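Local coordinates for Mll7089 protein (Mesorhizobium loti, PDB 2OZ8) that is of unknown function but, as a mandelate racemase-like member of the enolase superfamily, probably binds magnesium and may act as a hydro-lyase, at residues Thr245-Gly250 against Ala266-Asn271; Val193-Asn198 against Leu221-Pro226; Leu57-Glu62 against Arg360-Ala365. One frame throughout, in Å; residues are numbered along the deposited sequence.

Contact 1: residues Thr245-Gly250 against Ala266-Asn271; sequences TQINSG and AADILN
Two side-chain amides rest against I269. Its CD1 sits over the amide plane of Q246, 3.6 Å from Q246 CD, and its CG2 lies over that of N248, 3.6 Å from N248 ND2. Beyond the oxygen end of the N248 amide, N248 OD1 is 3.3 Å from N271 CB, while ND2 bonds to S294. The branched I269 suits this place because its two arms reach both amides. An alanine at N248 would lose the amide, and with it probably the link to S294 and the cover over I269.

The carboxylate of D268 turns back to the neighbouring strand: D268 OD2 takes the amide of I247 N at 3.0 Å on its anti lone pair and also pairs with K204 of the second subunit. I247 O receives two amides, those of D268 and I269. Further on, S249 N donates to I269 O (2.9 Å) and N271 N to S249 O (3.0 Å). G250, with phi 138°, adopts a conformation that calls for glycine.

These are adjacent parallel strands of a beta-alpha-beta crossover through helix 255-263, a repeating element of the TIM-barrel C-terminal domain of the enolase superfamily.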
loop_
_atom_site.group_PDB
_atom_site.type_symbol
_atom_site.label_atom_id
_atom_site.label_comp_id
_atom_site.label_asym_id
_atom_site.label_seq_id
_atom_site.Cartn_x
_atom_site.Cartn_y
_atom_site.Cartn_z
ATOM N N THR A 245 -7.183 -4.402 26.089
ATOM C CA THR A 245 -8.553 -3.937 26.107
ATOM C C THR A 245 -8.984 -3.614 24.708
ATOM O O THR A 245 -8.142 -3.627 23.812
ATOM C CB THR A 245 -8.777 -2.714 27.080
ATOM O OG1 THR A 245 -10.161 -2.462 27.181
ATOM C CG2 THR A 245 -8.139 -1.439 26.595
ATOM N N GLN A 246 -10.272 -3.302 24.520
ATOM C CA GLN A 246 -10.838 -3.030 23.193
ATOM C C GLN A 246 -11.018 -1.544 22.925
ATOM O O GLN A 246 -11.339 -0.802 23.842
ATOM C CB GLN A 246 -12.186 -3.721 23.066
ATOM C CG GLN A 246 -12.104 -5.259 22.961
ATOM C CD GLN A 246 -13.465 -5.935 23.089
ATOM O OE1 GLN A 246 -13.926 -6.593 22.177
ATOM N NE2 GLN A 246 -14.107 -5.766 24.240
ATOM N N ILE A 247 -10.806 -1.123 21.668
ATOM C CA ILE A 247 -10.999 0.239 21.240
ATOM C C ILE A 247 -12.353 0.348 20.554
ATOM O O ILE A 247 -12.557 -0.170 19.448
ATOM C CB ILE A 247 -9.883 0.676 20.268
ATOM C CG1 ILE A 247 -8.470 0.392 20.846
ATOM C CG2 ILE A 247 -10.052 2.137 19.858
ATOM C CD1 ILE A 247 -8.086 1.237 22.094
ATOM N N ASN A 248 -13.287 1.041 21.193
ATOM C CA ASN A 248 -14.661 1.051 20.752
ATOM C C ASN A 248 -14.797 2.375 20.038
ATOM O O ASN A 248 -14.436 3.385 20.572
ATOM C CB ASN A 248 -15.564 0.885 21.993
ATOM C CG ASN A 248 -17.055 0.813 21.670
ATOM O OD1 ASN A 248 -17.533 1.497 20.795
ATOM N ND2 ASN A 248 -17.797 -0.012 22.418
ATOM N N SER A 249 -15.287 2.378 18.810
ATOM C CA SER A 249 -15.244 3.588 17.983
ATOM C C SER A 249 -16.468 3.743 17.122
ATOM O O SER A 249 -17.100 2.777 16.766
ATOM C CB SER A 249 -14.035 3.574 17.047
ATOM O OG SER A 249 -13.584 4.906 16.856
ATOM N N GLY A 250 -16.797 4.977 16.801
ATOM C CA GLY A 250 -17.777 5.297 15.758
ATOM C C GLY A 250 -18.749 6.416 16.088
ATOM O O GLY A 250 -19.659 6.684 15.290
ATOM N N ALA A 266 -10.248 0.437 11.864
ATOM C CA ALA A 266 -10.028 1.444 12.889
ATOM C C ALA A 266 -10.862 1.240 14.174
ATOM O O ALA A 266 -10.952 2.128 15.012
ATOM C CB ALA A 266 -10.312 2.819 12.281
ATOM N N ALA A 267 -11.448 0.067 14.349
ATOM C CA ALA A 267 -12.269 -0.194 15.496
ATOM C C ALA A 267 -12.134 -1.639 15.862
ATOM O O ALA A 267 -12.216 -2.502 14.993
ATOM C CB ALA A 267 -13.744 0.080 15.145
ATOM N N ASP A 268 -11.942 -1.915 17.142
ATOM C CA ASP A 268 -12.157 -3.271 17.632
ATOM C C ASP A 268 -13.644 -3.515 17.820
ATOM O O ASP A 268 -14.102 -4.639 17.667
ATOM C CB ASP A 268 -11.464 -3.502 18.973
ATOM C CG ASP A 268 -9.967 -3.462 18.881
ATOM O OD1 ASP A 268 -9.369 -4.005 17.931
ATOM O OD2 ASP A 268 -9.365 -2.906 19.809
ATOM N N ILE A 269 -14.388 -2.485 18.198
ATOM C CA ILE A 269 -15.848 -2.604 18.371
ATOM C C ILE A 269 -16.454 -1.381 17.684
ATOM O O ILE A 269 -15.873 -0.306 17.801
ATOM C CB ILE A 269 -16.319 -2.553 19.841
ATOM C CG1 ILE A 269 -15.660 -3.607 20.697
ATOM C CG2 ILE A 269 -17.898 -2.689 19.971
ATOM C CD1 ILE A 269 -15.688 -3.235 22.106
ATOM N N LEU A 270 -17.562 -1.556 16.941
ATOM C CA LEU A 270 -18.269 -0.409 16.365
ATOM C C LEU A 270 -19.451 0.012 17.267
ATOM O O LEU A 270 -20.266 -0.855 17.571
ATOM C CB LEU A 270 -18.704 -0.696 14.906
ATOM C CG LEU A 270 -19.594 0.346 14.164
ATOM C CD1 LEU A 270 -18.783 1.509 13.688
ATOM C CD2 LEU A 270 -20.256 -0.287 12.973
ATOM N N ASN A 271 -19.516 1.266 17.772
ATOM C CA ASN A 271 -20.723 1.710 18.525
ATOM C C ASN A 271 -21.755 2.299 17.569
ATOM O O ASN A 271 -21.413 2.973 16.615
ATOM C CB ASN A 271 -20.406 2.733 19.623
ATOM C CG ASN A 271 -21.545 2.886 20.673
ATOM O OD1 ASN A 271 -22.166 3.977 20.781
ATOM N ND2 ASN A 271 -21.786 1.832 21.482
#

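Contact 2: residues Val193-Asn198 against Leu221-Pro226; sequences VMIDPN and LWVEDP
Acidic groups crowd together at the C-terminal ends of two parallel strands: D196 OD2 lies 4.1 Å from E224 OE2, and D225 stands close to the other oxygen of D196. Such proximity of like charges would raise the cost of ionisation unless cations offset it, and K167 pairs with D196 while K165 pairs with E224. In relatives, acids at the ends of these barrel strands hold Mg2+, and a similar role here is plausible.

E224 is extended beyond CG, and its OE1 uses the anti lone pair to take the indole hydrogen, W222 NE1 to E224 OE1 being 2.7 Å with the carboxylate oxygen near the ring plane. That bond helps fix the rotation of the indole, which the crowded first torsion (chi1 76°) has swung between backbone N and carbonyl. Over one face of the ring lies M194: its CG is 3.7 Å from the centroid of the five-membered ring, a CH-pi contact. The bent methionine chain then follows the indole to bring CE to 3.9 Å from W222 CH2 and the sulfur into an oblique Met-aromatic contact. A flexible, unbranched side chain suits this course along a broad ring.

Beneath, I195 N donates to W222 O (3.2 Å) and E224 N to I195 O (2.8 Å). On the side opposite the indole, I195 and V223 lie alongside each other, I195 CG1 3.7 Å from V223 CG2. P197 ends the strand pairing: lacking an N-H, it presents CD to E224 O at 3.0 Å instead.

The pair is flanked by strand 163-167 beside 193-196 and by strand 246-249 beside 222-224; helix 203-215, which joins the two strands, packs through L210 on both I195 and V223.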
loop_
_atom_site.group_PDB
_atom_site.type_symbol
_atom_site.label_atom_id
_atom_site.label_comp_id
_atom_site.label_asym_id
_atom_site.label_seq_id
_atom_site.Cartn_x
_atom_site.Cartn_y
_atom_site.Cartn_z
ATOM N N VAL A 193 -15.623 -2.755 33.453
ATOM C CA VAL A 193 -15.522 -1.272 33.409
ATOM C C VAL A 193 -15.163 -0.725 32.019
ATOM O O VAL A 193 -14.258 -1.240 31.360
ATOM C CB VAL A 193 -14.505 -0.730 34.498
ATOM C CG1 VAL A 193 -14.340 0.759 34.411
ATOM C CG2 VAL A 193 -14.963 -1.137 35.925
ATOM N N MET A 194 -15.862 0.309 31.584
ATOM C CA MET A 194 -15.528 1.003 30.350
ATOM C C MET A 194 -15.261 2.462 30.643
ATOM O O MET A 194 -15.891 3.060 31.552
ATOM C CB MET A 194 -16.652 0.880 29.301
ATOM C CG MET A 194 -17.302 -0.575 29.118
ATOM S SD MET A 194 -18.391 -1.410 30.372
ATOM C CE MET A 194 -19.449 -2.073 29.186
ATOM N N ILE A 195 -14.329 3.049 29.883
ATOM C CA ILE A 195 -14.127 4.485 29.935
ATOM C C ILE A 195 -14.432 5.139 28.602
ATOM O O ILE A 195 -14.226 4.539 27.574
ATOM C CB ILE A 195 -12.713 4.908 30.410
ATOM C CG1 ILE A 195 -11.642 4.306 29.533
ATOM C CG2 ILE A 195 -12.503 4.571 31.898
ATOM C CD1 ILE A 195 -10.285 4.995 29.640
ATOM N N ASP A 196 -14.905 6.388 28.646
ATOM C CA ASP A 196 -15.281 7.166 27.478
ATOM C C ASP A 196 -14.721 8.581 27.584
ATOM O O ASP A 196 -15.325 9.424 28.216
ATOM C CB ASP A 196 -16.788 7.254 27.418
ATOM C CG ASP A 196 -17.291 7.878 26.119
ATOM O OD1 ASP A 196 -16.507 8.477 25.334
ATOM O OD2 ASP A 196 -18.507 7.792 25.895
ATOM N N PRO A 197 -13.551 8.841 26.983
ATOM C CA PRO A 197 -12.924 10.167 26.926
ATOM C C PRO A 197 -13.589 11.142 25.950
ATOM O O PRO A 197 -13.269 12.327 25.964
ATOM C CB PRO A 197 -11.522 9.861 26.360
ATOM C CG PRO A 197 -11.341 8.351 26.551
ATOM C CD PRO A 197 -12.713 7.815 26.326
ATOM N N ASN A 198 -14.450 10.649 25.065
ATOM C CA ASN A 198 -15.104 11.491 24.080
ATOM C C ASN A 198 -14.173 12.419 23.331
ATOM O O ASN A 198 -14.416 13.644 23.248
ATOM C CB ASN A 198 -16.210 12.283 24.714
ATOM C CG ASN A 198 -17.462 12.194 23.926
ATOM O OD1 ASN A 198 -17.640 12.888 22.915
ATOM N ND2 ASN A 198 -18.354 11.264 24.352
ATOM N N LEU A 221 -12.868 -3.341 30.108
ATOM C CA LEU A 221 -13.513 -3.995 28.971
ATOM C C LEU A 221 -13.322 -3.246 27.647
ATOM O O LEU A 221 -12.991 -3.852 26.608
ATOM C CB LEU A 221 -14.989 -4.170 29.267
ATOM C CG LEU A 221 -15.756 -5.047 28.303
ATOM C CD1 LEU A 221 -14.998 -6.461 28.109
ATOM C CD2 LEU A 221 -17.205 -5.176 28.751
ATOM N N TRP A 222 -13.517 -1.936 27.652
ATOM C CA TRP A 222 -13.243 -1.135 26.441
ATOM C C TRP A 222 -13.077 0.337 26.776
ATOM O O TRP A 222 -13.501 0.808 27.826
ATOM C CB TRP A 222 -14.267 -1.347 25.296
ATOM C CG TRP A 222 -15.656 -0.701 25.410
ATOM C CD1 TRP A 222 -15.938 0.627 25.514
ATOM C CD2 TRP A 222 -16.930 -1.363 25.360
ATOM N NE1 TRP A 222 -17.298 0.844 25.556
ATOM C CE2 TRP A 222 -17.933 -0.362 25.470
ATOM C CE3 TRP A 222 -17.323 -2.695 25.225
ATOM C CZ2 TRP A 222 -19.315 -0.667 25.454
ATOM C CZ3 TRP A 222 -18.649 -2.986 25.209
ATOM C CH2 TRP A 222 -19.641 -1.986 25.334
ATOM N N VAL A 223 -12.391 1.019 25.887
ATOM C CA VAL A 223 -12.305 2.459 25.902
ATOM C C VAL A 223 -13.055 2.933 24.653
ATOM O O VAL A 223 -12.849 2.434 23.537
ATOM C CB VAL A 223 -10.825 2.980 25.962
ATOM C CG1 VAL A 223 -9.965 2.399 24.847
ATOM C CG2 VAL A 223 -10.775 4.515 25.953
ATOM N N GLU A 224 -13.948 3.901 24.850
ATOM C CA GLU A 224 -14.829 4.331 23.798
ATOM C C GLU A 224 -14.444 5.701 23.278
ATOM O O GLU A 224 -14.199 6.583 24.060
ATOM C CB GLU A 224 -16.204 4.394 24.409
ATOM C CG GLU A 224 -17.333 4.215 23.427
ATOM C CD GLU A 224 -18.656 3.897 24.122
ATOM O OE1 GLU A 224 -18.705 3.047 25.064
ATOM O OE2 GLU A 224 -19.644 4.511 23.703
ATOM N N ASP A 225 -14.411 5.892 21.966
ATOM C CA ASP A 225 -14.039 7.165 21.372
ATOM C C ASP A 225 -12.875 7.916 22.065
ATOM O O ASP A 225 -13.035 9.063 22.460
ATOM C CB ASP A 225 -15.247 8.084 21.282
ATOM C CG ASP A 225 -16.417 7.422 20.637
ATOM O OD1 ASP A 225 -16.264 6.881 19.520
ATOM O OD2 ASP A 225 -17.516 7.425 21.253
ATOM N N PRO A 226 -11.686 7.288 22.176
ATOM C CA PRO A 226 -10.663 7.978 22.965
ATOM C C PRO A 226 -10.081 9.230 22.288
ATOM O O PRO A 226 -9.561 10.098 22.996
ATOM C CB PRO A 226 -9.570 6.914 23.140
ATOM C CG PRO A 226 -9.752 5.935 22.016
ATOM C CD PRO A 226 -11.221 5.993 21.606
#

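Contact 3: residues Leu57-Glu62 against Arg360-Ala365; sequences LPDQQE and RPRRLA
P361, D59 and R363 give up most of the surface buried here, where the start of helix 60-70 meets the chain that follows helix 352-357. D59 is the polar centre. Its CG stands anti to the carbonyl carbon (chi1 -69°), which sends the carboxylate toward the other segment, and a single oxygen does the work: D59 OD1 accepts the backbone amide of R363 N at 2.7 Å, an almost straight bond met nearly along the C-O axis. The same oxygen forms a salt bridge with R362 NH1 at 3.0 Å, whose hydrogen bond is weak and bent. The guanidinium reaches it because the R362 chain folds at chi2 (97°), and it comes edge-on; the two flat groups are turned 69° from each other, so they do not meet as a side-by-side pair of bonds.

P361 serves through its carbonyl and its ring. The amide of Q60 N, in the first turn of the helix, gives its hydrogen to P361 O at 2.7 Å, on a lone pair. The compact apolar ring packs beside the Q60 chain, with P361 CB 4.0 Å from Q60 CB. The side-chain oxygen Q60 OE1 accepts from the backbone N of R12.

R363 lays its aliphatic stem along the loop, with R363 CD 3.6 Å from L57 O, then bends at chi3 so that NH1 comes to 3.6 Å from P58 CA. Its charge is spent outside the segments, on E62 of the third subunit.

D59 occupies the N-cap position, yet its side chain makes no capping bond, being committed to the arginine segment. The chemistry therefore implies an attachment that is mainly polar: D59 OD1 and P361 O hold two backbone amides, and R363 extends the contact into the subunit interface.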
loop_
_atom_site.group_PDB
_atom_site.type_symbol
_atom_site.label_atom_id
_atom_site.label_comp_id
_atom_site.label_asym_id
_atom_site.label_seq_id
_atom_site.Cartn_x
_atom_site.Cartn_y
_atom_site.Cartn_z
ATOM N N LEU A 57 -35.504 22.454 20.576
ATOM C CA LEU A 57 -36.304 22.334 19.375
ATOM C C LEU A 57 -37.006 23.647 19.058
ATOM O O LEU A 57 -37.331 24.406 19.963
ATOM C CB LEU A 57 -37.321 21.202 19.535
ATOM C CG LEU A 57 -36.728 19.806 19.429
ATOM C CD1 LEU A 57 -37.753 18.765 19.785
ATOM C CD2 LEU A 57 -36.213 19.587 18.019
ATOM N N PRO A 58 -37.255 23.923 17.778
ATOM C CA PRO A 58 -38.140 25.056 17.558
ATOM C C PRO A 58 -39.581 24.716 18.024
ATOM O O PRO A 58 -39.815 23.622 18.595
ATOM C CB PRO A 58 -38.070 25.273 16.037
ATOM C CG PRO A 58 -37.685 23.967 15.477
ATOM C CD PRO A 58 -36.824 23.294 16.523
ATOM N N ASP A 59 -40.524 25.636 17.792
ATOM C CA ASP A 59 -41.933 25.428 18.188
ATOM C C ASP A 59 -42.548 24.212 17.510
ATOM O O ASP A 59 -42.190 23.893 16.382
ATOM C CB ASP A 59 -42.762 26.644 17.826
ATOM C CG ASP A 59 -42.423 27.842 18.649
ATOM O OD1 ASP A 59 -41.796 27.720 19.728
ATOM O OD2 ASP A 59 -42.786 28.940 18.196
ATOM N N GLN A 60 -43.461 23.550 18.197
ATOM C CA GLN A 60 -44.181 22.413 17.648
ATOM C C GLN A 60 -44.531 22.732 16.205
ATOM O O GLN A 60 -44.322 21.909 15.340
ATOM C CB GLN A 60 -45.465 22.149 18.460
ATOM C CG GLN A 60 -46.061 20.742 18.410
ATOM C CD GLN A 60 -46.880 20.370 19.711
ATOM O OE1 GLN A 60 -46.325 20.185 20.868
ATOM N NE2 GLN A 60 -48.210 20.229 19.513
ATOM N N GLN A 61 -45.023 23.942 15.950
ATOM C CA GLN A 61 -45.482 24.342 14.636
ATOM C C GLN A 61 -44.332 24.420 13.594
ATOM O O GLN A 61 -44.527 24.103 12.413
ATOM C CB GLN A 61 -46.271 25.678 14.727
ATOM C CG GLN A 61 -47.089 26.055 13.458
ATOM C CD GLN A 61 -47.707 27.485 13.502
ATOM O OE1 GLN A 61 -48.675 27.764 14.232
ATOM N NE2 GLN A 61 -47.170 28.371 12.681
ATOM N N GLU A 62 -43.156 24.885 14.026
ATOM C CA GLU A 62 -42.008 24.942 13.153
ATOM C C GLU A 62 -41.609 23.479 12.766
ATOM O O GLU A 62 -41.411 23.187 11.585
ATOM C CB GLU A 62 -40.882 25.748 13.812
ATOM C CG GLU A 62 -39.683 26.134 12.926
ATOM C CD GLU A 62 -40.035 26.706 11.505
ATOM O OE1 GLU A 62 -41.141 27.301 11.255
ATOM O OE2 GLU A 62 -39.170 26.539 10.619
ATOM N N ARG A 360 -45.036 20.850 25.378
ATOM C CA ARG A 360 -44.602 22.293 25.357
ATOM C C ARG A 360 -44.400 22.777 23.934
ATOM O O ARG A 360 -43.283 22.756 23.430
ATOM C CB ARG A 360 -43.274 22.585 26.106
ATOM C CG ARG A 360 -43.089 22.100 27.526
ATOM C CD ARG A 360 -43.861 22.913 28.504
ATOM N NE ARG A 360 -43.822 22.310 29.839
ATOM C CZ ARG A 360 -44.868 21.760 30.463
ATOM N NH1 ARG A 360 -46.065 21.712 29.888
ATOM N NH2 ARG A 360 -44.697 21.242 31.675
ATOM N N PRO A 361 -45.467 23.272 23.302
ATOM C CA PRO A 361 -45.460 23.630 21.870
ATOM C C PRO A 361 -44.518 24.786 21.563
ATOM O O PRO A 361 -44.073 24.956 20.418
ATOM C CB PRO A 361 -46.919 24.089 21.625
ATOM C CG PRO A 361 -47.698 23.519 22.775
ATOM C CD PRO A 361 -46.783 23.537 23.935
ATOM N N ARG A 362 -44.255 25.592 22.578
ATOM C CA ARG A 362 -43.594 26.876 22.385
ATOM C C ARG A 362 -42.254 26.809 23.093
ATOM O O ARG A 362 -42.180 26.339 24.261
ATOM C CB ARG A 362 -44.489 28.005 22.913
ATOM C CG ARG A 362 -43.806 29.385 23.133
ATOM C CD ARG A 362 -44.006 30.328 21.954
ATOM N NE ARG A 362 -43.029 31.413 21.997
ATOM C CZ ARG A 362 -41.722 31.265 21.771
ATOM N NH1 ARG A 362 -41.218 30.076 21.458
ATOM N NH2 ARG A 362 -40.909 32.312 21.836
ATOM N N ARG A 363 -41.203 27.178 22.356
ATOM C CA ARG A 363 -39.831 27.122 22.853
ATOM C C ARG A 363 -39.653 28.044 24.071
ATOM O O ARG A 363 -39.921 29.255 23.982
ATOM C CB ARG A 363 -38.801 27.441 21.738
ATOM C CG ARG A 363 -37.277 27.477 22.232
ATOM C CD ARG A 363 -36.263 27.702 21.084
ATOM N NE ARG A 363 -36.635 28.855 20.280
ATOM C CZ ARG A 363 -36.559 28.956 18.947
ATOM N NH1 ARG A 363 -36.051 27.970 18.193
ATOM N NH2 ARG A 363 -36.971 30.085 18.362
ATOM N N LEU A 364 -39.195 27.470 25.192
ATOM C CA LEU A 364 -38.997 28.231 26.420
ATOM C C LEU A 364 -37.544 28.550 26.719
ATOM O O LEU A 364 -36.647 27.870 26.279
ATOM C CB LEU A 364 -39.617 27.488 27.609
ATOM C CG LEU A 364 -41.146 27.193 27.569
ATOM C CD1 LEU A 364 -41.695 26.321 28.749
ATOM C CD2 LEU A 364 -41.992 28.481 27.398
ATOM N N ALA A 365 -37.309 29.582 27.513
ATOM C CA ALA A 365 -36.023 29.794 28.108
ATOM C C ALA A 365 -35.820 28.674 29.126
ATOM O O ALA A 365 -36.778 28.083 29.602
ATOM C CB ALA A 365 -35.994 31.165 28.753
#

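Contacts 1 and 2 belong to one barrel sheet and lie in series along the chain, their centres about 9 Å apart. Strands 222-224 and 246-249 join them: N248 N lies 2.8 Å from V223 O, and N248 O 2.9 Å from D225 N, both probable hydrogen bonds. Together they line up four successive parallel strands; acids at or just after the ends of the first three would, as in relatives, probably form the magnesium site. Contact 3 lies on the opposite side of the chain's centre, its centre about 37 Å from that of contact 1 and 35 Å from that of contact 2. It closes a long loop of chain that encloses both, without touching either.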